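PDB 1ZB1: vacuolar-sorting protein BRO1 from Saccharomyces cerevisiae, which helps sort cargo proteins into the intralumenal vesicles of multivesicular bodies and recruits the deubiquitinase DOA4 to endosomes. Local coordinates for residues A[95-100]-A[119-124]. Numbering follows the deposited sequence.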
loop_
_atom_site.group_PDB
_atom_site.type_symbol
_atom_site.label_atom_id
_atom_site.label_comp_id
_atom_site.label_asym_id
_atom_site.label_seq_id
_atom_site.Cartn_x
_atom_site.Cartn_y
_atom_site.Cartn_z
ATOM N N MET A 95 -15.383 26.459 -4.132
ATOM C CA MET A 95 -15.460 25.405 -5.134
ATOM C C MET A 95 -16.196 24.251 -4.465
ATOM O O MET A 95 -15.886 23.895 -3.326
ATOM C CB MET A 95 -14.059 24.953 -5.550
ATOM C CG MET A 95 -13.214 26.049 -6.185
ATOM S SD MET A 95 -14.034 26.795 -7.595
ATOM C CE MET A 95 -14.199 25.378 -8.689
ATOM N N ASP A 96 -17.170 23.669 -5.155
ATOM C CA ASP A 96 -17.925 22.569 -4.572
ATOM C C ASP A 96 -17.254 21.205 -4.749
ATOM O O ASP A 96 -17.792 20.330 -5.418
ATOM C CB ASP A 96 -19.343 22.514 -5.153
ATOM C CG ASP A 96 -20.217 23.677 -4.692
ATOM O OD1 ASP A 96 -20.046 24.155 -3.548
ATOM O OD2 ASP A 96 -21.092 24.094 -5.476
ATOM N N PHE A 97 -16.087 21.036 -4.137
ATOM C CA PHE A 97 -15.342 19.778 -4.191
ATOM C C PHE A 97 -16.228 18.686 -3.576
ATOM O O PHE A 97 -16.527 18.717 -2.371
ATOM C CB PHE A 97 -14.045 19.913 -3.385
ATOM C CG PHE A 97 -13.113 20.997 -3.887
ATOM C CD1 PHE A 97 -12.577 21.933 -3.005
ATOM C CD2 PHE A 97 -12.717 21.036 -5.224
ATOM C CE1 PHE A 97 -11.656 22.893 -3.442
ATOM C CE2 PHE A 97 -11.797 21.988 -5.675
ATOM C CZ PHE A 97 -11.263 22.916 -4.789
ATOM N N THR A 98 -16.633 17.719 -4.395
ATOM C CA THR A 98 -17.523 16.651 -3.945
ATOM C C THR A 98 -16.958 15.247 -4.154
ATOM O O THR A 98 -16.758 14.805 -5.294
ATOM C CB THR A 98 -18.892 16.781 -4.671
ATOM O OG1 THR A 98 -19.435 18.087 -4.420
ATOM C CG2 THR A 98 -19.879 15.717 -4.191
ATOM N N TRP A 99 -16.708 14.543 -3.049
ATOM C CA TRP A 99 -16.151 13.187 -3.108
ATOM C C TRP A 99 -16.967 12.104 -2.406
ATOM O O TRP A 99 -17.524 12.325 -1.327
ATOM C CB TRP A 99 -14.730 13.163 -2.526
ATOM C CG TRP A 99 -13.739 13.950 -3.331
ATOM C CD1 TRP A 99 -13.537 15.297 -3.292
ATOM C CD2 TRP A 99 -12.847 13.436 -4.324
ATOM N NE1 TRP A 99 -12.568 15.659 -4.205
ATOM C CE2 TRP A 99 -12.130 14.534 -4.852
ATOM C CE3 TRP A 99 -12.581 12.151 -4.823
ATOM C CZ2 TRP A 99 -11.163 14.389 -5.854
ATOM C CZ3 TRP A 99 -11.612 12.008 -5.826
ATOM C CH2 TRP A 99 -10.919 13.123 -6.327
ATOM N N TYR A 100 -17.003 10.926 -3.024
ATOM C CA TYR A 100 -17.712 9.769 -2.485
ATOM C C TYR A 100 -16.745 8.848 -1.740
ATOM O O TYR A 100 -15.563 8.765 -2.079
ATOM C CB TYR A 100 -18.354 8.946 -3.615
ATOM C CG TYR A 100 -19.526 9.591 -4.323
ATOM C CD1 TYR A 100 -19.334 10.574 -5.297
ATOM C CD2 TYR A 100 -20.834 9.191 -4.037
ATOM C CE1 TYR A 100 -20.422 11.140 -5.975
ATOM C CE2 TYR A 100 -21.924 9.750 -4.704
ATOM C CZ TYR A 100 -21.713 10.716 -5.669
ATOM O OH TYR A 100 -22.792 11.242 -6.334
ATOM N N ALA A 119 -7.585 21.358 1.430
ATOM C CA ALA A 119 -7.131 20.130 2.087
ATOM C C ALA A 119 -8.015 18.931 1.731
ATOM O O ALA A 119 -7.524 17.802 1.615
ATOM C CB ALA A 119 -7.105 20.317 3.613
ATOM N N PHE A 120 -9.316 19.166 1.574
ATOM C CA PHE A 120 -10.241 18.086 1.226
ATOM C C PHE A 120 -9.933 17.597 -0.198
ATOM O O PHE A 120 -9.748 16.398 -0.423
ATOM C CB PHE A 120 -11.694 18.585 1.315
ATOM C CG PHE A 120 -12.735 17.521 1.041
ATOM C CD1 PHE A 120 -12.736 16.321 1.749
ATOM C CD2 PHE A 120 -13.740 17.737 0.098
ATOM C CE1 PHE A 120 -13.720 15.348 1.530
ATOM C CE2 PHE A 120 -14.735 16.767 -0.132
ATOM C CZ PHE A 120 -14.720 15.573 0.589
ATOM N N GLU A 121 -9.860 18.526 -1.149
ATOM C CA GLU A 121 -9.571 18.175 -2.549
ATOM C C GLU A 121 -8.193 17.496 -2.657
ATOM O O GLU A 121 -8.037 16.509 -3.380
ATOM C CB GLU A 121 -9.639 19.430 -3.441
ATOM C CG GLU A 121 -9.366 19.185 -4.942
ATOM C CD GLU A 121 -10.574 18.664 -5.721
ATOM O OE1 GLU A 121 -11.436 17.985 -5.133
ATOM O OE2 GLU A 121 -10.653 18.929 -6.942
ATOM N N LYS A 122 -7.211 18.003 -1.910
ATOM C CA LYS A 122 -5.862 17.435 -1.901
ATOM C C LYS A 122 -5.822 16.018 -1.333
ATOM O O LYS A 122 -5.304 15.098 -1.967
ATOM C CB LYS A 122 -4.911 18.306 -1.064
ATOM C CG LYS A 122 -4.377 19.536 -1.769
ATOM C CD LYS A 122 -3.712 20.504 -0.784
ATOM C CE LYS A 122 -2.617 19.830 0.039
ATOM N NZ LYS A 122 -1.904 20.797 0.925
ATOM N N SER A 123 -6.354 15.846 -0.126
ATOM C CA SER A 123 -6.342 14.542 0.524
ATOM C C SER A 123 -7.020 13.460 -0.313
ATOM O O SER A 123 -6.504 12.341 -0.423
ATOM C CB SER A 123 -7.001 14.629 1.916
ATOM O OG SER A 123 -8.354 15.038 1.834
ATOM N N CYS A 124 -8.164 13.785 -0.909
ATOM C CA CYS A 124 -8.879 12.803 -1.721
ATOM C C CYS A 124 -8.078 12.430 -2.976
ATOM O O CYS A 124 -8.007 11.259 -3.359
ATOM C CB CYS A 124 -10.261 13.332 -2.099
ATOM S SG CYS A 124 -11.438 13.352 -0.706
#
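Trp99 and Glu121 tie the two-stranded antiparallel hairpin of the Bro1 domain to the start of helix 118-139 through one buried hydrogen bond. Trp99 NE1 donates to Glu121 OE1 over 2.7 Å at 161°; the acceptor lies almost exactly in the indole plane and is met nearly along its C-O axis. Glutamate suits the place because its chain can fold: CG leaves anti to the backbone N (chi1 -179°), then a bend at chi2 wraps the carboxylate along Phe97 to the indole edge. Phe97 gives this chain an apolar bed, with Glu121 CB 3.7 Å from the Phe97 ring centroid and almost on the ring normal. Met95 CB lies against the opposite face, and Phe97 CD2 comes within 3.2 Å of Glu121 CD.

One face of the indole is covered as closely. Cys124, whose short side chain brings the helix close to the indole, lays CB 3.5 Å from the centroid of the Trp99 five-membered ring, while SG, 3.8 Å from the same centroid, makes a sulfur-aromatic contact over the same face. Phe120 receives the edge of Trp99 on its face in a T-shaped pair, planes at 88°, and Phe120 CE2 lies 3.5 Å from Phe97 O; strand 112-115 also touches this ring, through Tyr113 and Gln115.

Packing is dense where Phe97 and Trp99 face the helix. Thr98, though it points away from the helix, is buried; the solvent side is confined to Tyr100, which also points away and is partly exposed, and Asp96, exposed in the turn just before the strand.

Glu121 OE2 also forms a salt bridge with Arg56 and a hydrogen bond with Tyr75, so the buried carboxylate links hairpin and helices, and these partners would probably favour its ionised form.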